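Local coordinates for protein beta-L-arabinobiosidase (Bacteroides thetaiotaomicron, PDB 5MQR) that probably cleaves sugar linkages of plant pectin as a glycoside hydrolase, with beta-L-arabinobiosidase and possibly exo-alpha-sialidase activity, at residues A[35-38]-A[43-46]; A[39-44]-A[353-358]; A[324-327]-A[333-336]. All blocks are in the same frame, centred on the assembly; numbering follows the deposited sequence.

Contact 1. Residues A[35-38]-A[43-46]; sequences LSNP and GQLS. With NA (sodium ion), chain I.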
loop_
_atom_site.group_PDB
_atom_site.type_symbol
_atom_site.label_atom_id
_atom_site.label_comp_id
_atom_site.label_asym_id
_atom_site.label_seq_id
_atom_site.Cartn_x
_atom_site.Cartn_y
_atom_site.Cartn_z
ATOM N N LEU A 35 19.180 6.983 4.219
ATOM C CA LEU A 35 20.588 6.940 3.784
ATOM C C LEU A 35 21.072 5.506 3.799
ATOM O O LEU A 35 20.600 4.713 4.627
ATOM C CB LEU A 35 21.477 7.760 4.724
ATOM C CG LEU A 35 21.001 9.169 5.015
ATOM C CD1 LEU A 35 21.982 9.836 5.962
ATOM C CD2 LEU A 35 20.851 9.960 3.721
ATOM N N SER A 36 21.995 5.164 2.888
ATOM C CA SER A 36 22.592 3.835 2.869
ATOM C C SER A 36 23.918 3.875 3.660
ATOM O O SER A 36 24.730 4.802 3.500
ATOM C CB SER A 36 22.812 3.393 1.421
ATOM O OG SER A 36 23.317 2.084 1.372
ATOM N N ASN A 37 24.106 2.895 4.538
ATOM C CA ASN A 37 25.282 2.782 5.364
ATOM C C ASN A 37 26.271 1.790 4.712
ATOM O O ASN A 37 26.034 0.586 4.739
ATOM C CB ASN A 37 24.890 2.323 6.779
ATOM C CG ASN A 37 26.099 2.080 7.674
ATOM O OD1 ASN A 37 27.229 2.366 7.299
ATOM N ND2 ASN A 37 25.863 1.536 8.846
ATOM N N PRO A 38 27.385 2.293 4.131
ATOM C CA PRO A 38 28.309 1.439 3.359
ATOM C C PRO A 38 29.043 0.326 4.145
ATOM O O PRO A 38 29.607 -0.567 3.534
ATOM C CB PRO A 38 29.317 2.438 2.780
ATOM C CG PRO A 38 29.263 3.591 3.678
ATOM C CD PRO A 38 27.855 3.681 4.183
ATOM N N GLY A 43 23.574 -2.009 2.784
ATOM C CA GLY A 43 23.346 -0.625 3.254
ATOM C C GLY A 43 22.425 -0.411 4.465
ATOM O O GLY A 43 22.110 0.726 4.798
ATOM N N GLN A 44 22.020 -1.500 5.119
ATOM C CA GLN A 44 20.908 -1.524 6.056
ATOM C C GLN A 44 19.597 -1.096 5.412
ATOM O O GLN A 44 18.712 -0.676 6.111
ATOM C CB GLN A 44 21.178 -0.692 7.316
ATOM C CG GLN A 44 22.410 -1.128 8.058
ATOM C CD GLN A 44 22.548 -0.422 9.401
ATOM O OE1 GLN A 44 23.238 0.579 9.510
ATOM N NE2 GLN A 44 21.891 -0.951 10.429
ATOM N N LEU A 45 19.469 -1.257 4.091
ATOM C CA LEU A 45 18.234 -0.985 3.370
ATOM C C LEU A 45 17.362 -2.225 3.336
ATOM O O LEU A 45 17.838 -3.310 3.017
ATOM C CB LEU A 45 18.536 -0.571 1.944
ATOM C CG LEU A 45 19.434 0.648 1.755
ATOM C CD1 LEU A 45 19.631 0.881 0.275
ATOM C CD2 LEU A 45 18.853 1.900 2.421
ATOM N N SER A 46 16.092 -2.063 3.688
ATOM C CA SER A 46 15.117 -3.109 3.550
ATOM C C SER A 46 14.722 -3.167 2.086
ATOM O O SER A 46 14.619 -2.129 1.430
ATOM C CB SER A 46 13.882 -2.817 4.409
ATOM O OG SER A 46 13.010 -3.939 4.447
HETATM NA NA NA I . 16.582 0.440 6.921
HETATM O O HOH W 1 20.311 2.399 5.805
HETATM O O HOH W 2 15.321 0.219 5.266
HETATM O O HOH W 3 17.953 2.279 6.714
HETATM O O HOH W 4 15.235 2.150 8.202
#

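Contact 2. Residues A[39-44]-A[353-358]; sequences TYHDGQ and GEITPM. With NA (sodium ion), chain I.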
loop_
_atom_site.group_PDB
_atom_site.type_symbol
_atom_site.label_atom_id
_atom_site.label_comp_id
_atom_site.label_asym_id
_atom_site.label_seq_id
_atom_site.Cartn_x
_atom_site.Cartn_y
_atom_site.Cartn_z
ATOM N N THR A 39 29.055 0.423 5.472
ATOM C CA THR A 39 29.571 -0.615 6.365
ATOM C C THR A 39 28.802 -1.959 6.237
ATOM O O THR A 39 29.348 -3.007 6.539
ATOM C CB THR A 39 29.594 -0.089 7.831
ATOM O OG1 THR A 39 30.640 0.876 7.946
ATOM C CG2 THR A 39 29.886 -1.181 8.846
ATOM N N TYR A 40 27.545 -1.914 5.798
ATOM C CA TYR A 40 26.825 -3.120 5.409
ATOM C C TYR A 40 26.757 -3.247 3.892
ATOM O O TYR A 40 26.555 -2.254 3.176
ATOM C CB TYR A 40 25.404 -3.080 5.942
ATOM C CG TYR A 40 25.225 -3.330 7.429
ATOM C CD1 TYR A 40 25.708 -2.428 8.391
ATOM C CD2 TYR A 40 24.480 -4.428 7.871
ATOM C CE1 TYR A 40 25.494 -2.638 9.753
ATOM C CE2 TYR A 40 24.252 -4.655 9.222
ATOM C CZ TYR A 40 24.755 -3.767 10.163
ATOM O OH TYR A 40 24.499 -4.038 11.493
ATOM N N HIS A 41 26.833 -4.492 3.413
ATOM C CA HIS A 41 26.702 -4.786 1.988
ATOM C C HIS A 41 25.334 -4.462 1.440
ATOM O O HIS A 41 25.226 -4.093 0.265
ATOM C CB HIS A 41 27.009 -6.253 1.681
ATOM C CG HIS A 41 28.444 -6.632 1.888
ATOM N ND1 HIS A 41 28.858 -7.938 1.901
ATOM C CD2 HIS A 41 29.550 -5.887 2.121
ATOM C CE1 HIS A 41 30.157 -7.986 2.108
ATOM N NE2 HIS A 41 30.605 -6.756 2.232
ATOM N N ASP A 42 24.300 -4.597 2.279
ATOM C CA ASP A 42 22.937 -4.203 1.890
ATOM C C ASP A 42 22.602 -2.764 2.271
ATOM O O ASP A 42 21.479 -2.332 2.085
ATOM C CB ASP A 42 21.863 -5.208 2.405
ATOM C CG ASP A 42 21.678 -5.203 3.935
ATOM O OD1 ASP A 42 22.301 -4.401 4.658
ATOM O OD2 ASP A 42 20.900 -6.042 4.430
ATOM N N GLY A 43 23.574 -2.009 2.784
ATOM C CA GLY A 43 23.346 -0.625 3.254
ATOM C C GLY A 43 22.425 -0.411 4.465
ATOM O O GLY A 43 22.110 0.726 4.798
ATOM N N GLN A 44 22.020 -1.500 5.119
ATOM C CA GLN A 44 20.908 -1.524 6.056
ATOM C C GLN A 44 19.597 -1.096 5.412
ATOM O O GLN A 44 18.712 -0.676 6.111
ATOM C CB GLN A 44 21.178 -0.692 7.316
ATOM C CG GLN A 44 22.410 -1.128 8.058
ATOM C CD GLN A 44 22.548 -0.422 9.401
ATOM O OE1 GLN A 44 23.238 0.579 9.510
ATOM N NE2 GLN A 44 21.891 -0.951 10.429
ATOM N N GLY A 353 21.546 -6.703 -2.417
ATOM C CA GLY A 353 22.354 -6.385 -1.240
ATOM C C GLY A 353 23.464 -7.346 -0.912
ATOM O O GLY A 353 24.136 -7.181 0.104
ATOM N N GLU A 354 23.670 -8.332 -1.780
ATOM C CA GLU A 354 24.741 -9.328 -1.639
ATOM C C GLU A 354 25.957 -8.940 -2.493
ATOM O O GLU A 354 25.820 -8.248 -3.510
ATOM C CB GLU A 354 24.217 -10.692 -2.097
ATOM C CG GLU A 354 23.025 -11.210 -1.292
ATOM C CD GLU A 354 23.415 -11.633 0.122
ATOM O OE1 GLU A 354 24.564 -12.098 0.313
ATOM O OE2 GLU A 354 22.575 -11.527 1.053
ATOM N N ILE A 355 27.147 -9.363 -2.067
ATOM C CA ILE A 355 28.338 -9.208 -2.881
ATOM C C ILE A 355 29.052 -10.558 -2.909
ATOM O O ILE A 355 29.742 -10.941 -1.944
ATOM C CB ILE A 355 29.308 -8.114 -2.370
ATOM C CG1 ILE A 355 28.613 -6.756 -2.203
ATOM C CG2 ILE A 355 30.512 -7.974 -3.314
ATOM C CD1 ILE A 355 29.499 -5.691 -1.580
ATOM N N THR A 356 28.880 -11.269 -4.020
ATOM C CA THR A 356 29.721 -12.399 -4.366
ATOM C C THR A 356 31.191 -11.955 -4.226
ATOM O O THR A 356 31.523 -10.835 -4.622
ATOM C CB THR A 356 29.465 -12.828 -5.826
ATOM O OG1 THR A 356 28.052 -12.921 -6.064
ATOM C CG2 THR A 356 30.099 -14.170 -6.117
ATOM N N PRO A 357 32.061 -12.792 -3.633
ATOM C CA PRO A 357 33.486 -12.457 -3.695
ATOM C C PRO A 357 33.984 -12.442 -5.160
ATOM O O PRO A 357 33.552 -13.281 -5.946
ATOM C CB PRO A 357 34.168 -13.577 -2.900
ATOM C CG PRO A 357 33.114 -14.467 -2.383
ATOM C CD PRO A 357 31.827 -14.125 -3.063
HETATM N N MSE A 358 34.853 -11.472 -5.522
HETATM C CA MSE A 358 35.463 -11.475 -6.845
HETATM C C MSE A 358 36.472 -12.598 -6.883
HETATM O O MSE A 358 37.440 -12.603 -6.134
HETATM C CB MSE A 358 36.163 -10.156 -7.122
HETATM C CG MSE A 358 36.719 -10.045 -8.550
HETATM SE SE MSE A 358 37.838 -8.429 -8.687
HETATM C CE MSE A 358 36.534 -7.022 -8.252
HETATM NA NA NA I . 16.582 0.440 6.921
HETATM O O HOH W 5 27.301 -9.975 0.854
HETATM O O HOH W 6 25.444 -5.283 -2.412
HETATM O O HOH W 3 17.953 2.279 6.714
HETATM O O HOH W 2 15.321 0.219 5.266
HETATM O O HOH W 4 15.235 2.150 8.202
#

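Contact 3. Residues A[324-327]-A[333-336]; sequences VYNP and PLAI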
loop_
_atom_site.group_PDB
_atom_site.type_symbol
_atom_site.label_atom_id
_atom_site.label_comp_id
_atom_site.label_asym_id
_atom_site.label_seq_id
_atom_site.Cartn_x
_atom_site.Cartn_y
_atom_site.Cartn_z
ATOM N N VAL A 324 17.339 3.275 -10.172
ATOM C CA VAL A 324 18.103 2.152 -9.627
ATOM C C VAL A 324 19.572 2.512 -9.744
ATOM O O VAL A 324 20.025 2.969 -10.787
ATOM C CB VAL A 324 17.776 0.839 -10.367
ATOM C CG1 VAL A 324 18.577 -0.330 -9.814
ATOM C CG2 VAL A 324 16.277 0.552 -10.226
ATOM N N TYR A 325 20.295 2.365 -8.642
ATOM C CA TYR A 325 21.641 2.905 -8.518
ATOM C C TYR A 325 22.320 2.416 -7.260
ATOM O O TYR A 325 21.668 1.912 -6.361
ATOM C CB TYR A 325 21.629 4.438 -8.506
ATOM C CG TYR A 325 20.828 5.121 -7.397
ATOM C CD1 TYR A 325 19.432 5.096 -7.388
ATOM C CD2 TYR A 325 21.459 5.829 -6.387
ATOM C CE1 TYR A 325 18.692 5.750 -6.394
ATOM C CE2 TYR A 325 20.728 6.477 -5.388
ATOM C CZ TYR A 325 19.344 6.437 -5.401
ATOM O OH TYR A 325 18.633 7.045 -4.420
ATOM N N ASN A 326 23.638 2.602 -7.212
ATOM C CA ASN A 326 24.423 2.450 -5.982
ATOM C C ASN A 326 24.295 3.773 -5.212
ATOM O O ASN A 326 24.801 4.773 -5.683
ATOM C CB ASN A 326 25.902 2.146 -6.280
ATOM C CG ASN A 326 26.086 0.883 -7.132
ATOM O OD1 ASN A 326 26.376 0.959 -8.353
ATOM N ND2 ASN A 326 25.922 -0.285 -6.499
ATOM N N PRO A 327 23.625 3.766 -4.035
ATOM C CA PRO A 327 23.395 4.955 -3.221
ATOM C C PRO A 327 24.620 5.256 -2.343
ATOM O O PRO A 327 24.521 5.389 -1.119
ATOM C CB PRO A 327 22.171 4.550 -2.394
ATOM C CG PRO A 327 22.431 3.108 -2.116
ATOM C CD PRO A 327 23.077 2.566 -3.358
ATOM N N PRO A 333 25.005 -1.089 -1.788
ATOM C CA PRO A 333 24.208 -2.076 -2.524
ATOM C C PRO A 333 23.676 -1.485 -3.818
ATOM O O PRO A 333 24.024 -0.365 -4.185
ATOM C CB PRO A 333 23.048 -2.341 -1.577
ATOM C CG PRO A 333 22.838 -0.993 -0.929
ATOM C CD PRO A 333 24.184 -0.339 -0.822
ATOM N N LEU A 334 22.854 -2.252 -4.508
ATOM C CA LEU A 334 22.080 -1.713 -5.611
ATOM C C LEU A 334 20.709 -1.431 -4.996
ATOM O O LEU A 334 20.117 -2.322 -4.366
ATOM C CB LEU A 334 21.971 -2.708 -6.753
ATOM C CG LEU A 334 21.455 -2.155 -8.084
ATOM C CD1 LEU A 334 22.462 -1.174 -8.665
ATOM C CD2 LEU A 334 21.224 -3.290 -9.064
ATOM N N ALA A 335 20.245 -0.195 -5.144
ATOM C CA ALA A 335 19.048 0.292 -4.470
ATOM C C ALA A 335 18.060 0.869 -5.476
ATOM O O ALA A 335 18.393 1.094 -6.641
ATOM C CB ALA A 335 19.449 1.359 -3.459
ATOM N N ILE A 336 16.852 1.111 -5.000
ATOM C CA ILE A 336 15.780 1.676 -5.793
ATOM C C ILE A 336 15.139 2.832 -5.005
ATOM O O ILE A 336 14.926 2.741 -3.780
ATOM C CB ILE A 336 14.725 0.618 -6.209
ATOM C CG1 ILE A 336 13.634 1.260 -7.100
ATOM C CG2 ILE A 336 14.107 -0.102 -4.998
ATOM C CD1 ILE A 336 12.681 0.261 -7.732
#

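Contact 1. Residues A[35-38]-A[43-46]
Asn37 meets Gly43 and Gln44 through two direct hydrogen bonds. Its backbone N donates to Gly43 O (3.0 Å), almost straight at 175°. Its side-chain ND2 donates to Gln44 OE1 (2.9 Å), and that oxygen lies close to the plane of the asparagine amide while the donor is tilted from the glutamine carbonyl plane; the two amide planes stand 59° apart. The torsion that sets CG of Asn37 anti to its own backbone N (chi1 176°) swings ND2 out to this oxygen, and OD1 turns back to Thr39 N. A CA-H...O contact runs the other way, from Gly43 CA to Asn37 O (3.3 Å). Both segments belong to one tight loop between strands 29-30 and 52-57, in the region assigned to the N-terminal beta propeller. A water links the two segments as well, donating to both Leu35 O and Gly43 O. Packing is close at Gly43, whose CA lies 3.3 Å from Ser36 OG; a beta carbon on Gly43 would collide with that hydroxyl. Metal coordination takes the next carbonyl along, Gln44 O, which binds the sodium ion at 2.5 Å, with three waters, Glu494 O and Asn495 OD1 completing the site.

Contact 2. Residues A[39-44]-A[353-358]
His41 reaches from the turn in 39-44 to Gly353 and Ile355. Its CB sits 3.4 Å from Gly353 O, the same oxygen that lies against His41 C. From there CG turns to lie anti to the carbonyl carbon (chi1 -68°), which brings one ring face against Ile355. CG and CD2 each stand 3.7 Å from Ile355 CD1, a CH-pi contact in which the methyl lies over the face, offset toward the rim, 20° off the ring normal. The two side chains cross at about a right angle. ND1 meets a water at the ring edge, in plane, at 2.8 Å, and the same water accepts from Ile355 N. At the tip, NE2 is hydrogen-bonded to Pro578 O, so that the ring is held at both nitrogens as well as over one face. With only a methyl group in place of this ring, as in an alanine here, the Ile355 methyl would probably lose the face it lies on, and Pro578 O and the bridging water their ring partner. Beside it, Asp42 CB packs against Gly353, whose CA is 3.9 Å away, while Asp42 OD2 turns off to Ser496 OG. Gln44 CG covers one face of the Tyr40 ring, over its centre. A type I beta turn from Tyr40 to Gly43 overlaps an Asx turn in which Asp42 OD1 takes the N-H of Gln44 (3.0 Å), whose own carbonyl oxygen binds the sodium ion; through these turns the loop between strands 29-30 and 52-57 meets the loop that follows strand 349-350.

Contact 3. Residues A[324-327]-A[333-336]
Tyr325 and Ala335 exchange two backbone hydrogen bonds as an antiparallel hydrogen-bonded pair of the beta hairpin formed by strands 321-325 and 334-339, the middle strands of a four-stranded antiparallel sheet in the BNR repeat-like region. Tyr325 N reaches Ala335 O at 3.0 Å, and Ala335 N reaches Tyr325 O at 2.8 Å. The next pair, Val324 with Ile336, is non-hydrogen-bonded. On their face of the sheet Val324 CG1, placed anti to the backbone N (chi1 179°), touches Leu334 CG at 3.8 Å, while CG2 leans on Ile336 CG1. On the face of Ala335, Pro327 CG packs on Ala335 CB (3.7 Å); beyond the strand ends Pro327 CD meets Pro333 CD, the two rings crossing at about a right angle. A cis peptide precedes Pro333 where the chain enters the second strand. There Asn326 ND2 donates to Pro333 O at 3.0 Å from above the carbonyl plane, 60° out of it, and Asn326 CA directs a CA-H...O contact at the same oxygen. Further out, strand 387-393 covers Val324, Leu334 and Ile336 with Val389, Tyr391 and Leu387, and Asn326 ND2 is also bonded to Pro369 O. The Tyr325 ring meets that of Phe304, and its OH is hydrogen-bonded to Ser337 OG.

In the fold
Contact 3 is wholly buried, whereas contacts 1 and 2 are only partly so. Contacts 1 and 2 share Gly43 and Gln44, both on one irregular loop that carries a ligand of the sodium ion; contact 3 lies on a beta hairpin and its turn end. The chemistry follows: paired backbone bonds and apolar packing in the hairpin, amide and backbone bonds in contact 1, and a histidine face with a bridging water in contact 2, which joins segments over 300 residues apart. Pro333 packs against both, its CD lying 3.4 Å from Ser36 OG and its CB 3.3 Å from His41 O, while Leu45 packs on Ala335.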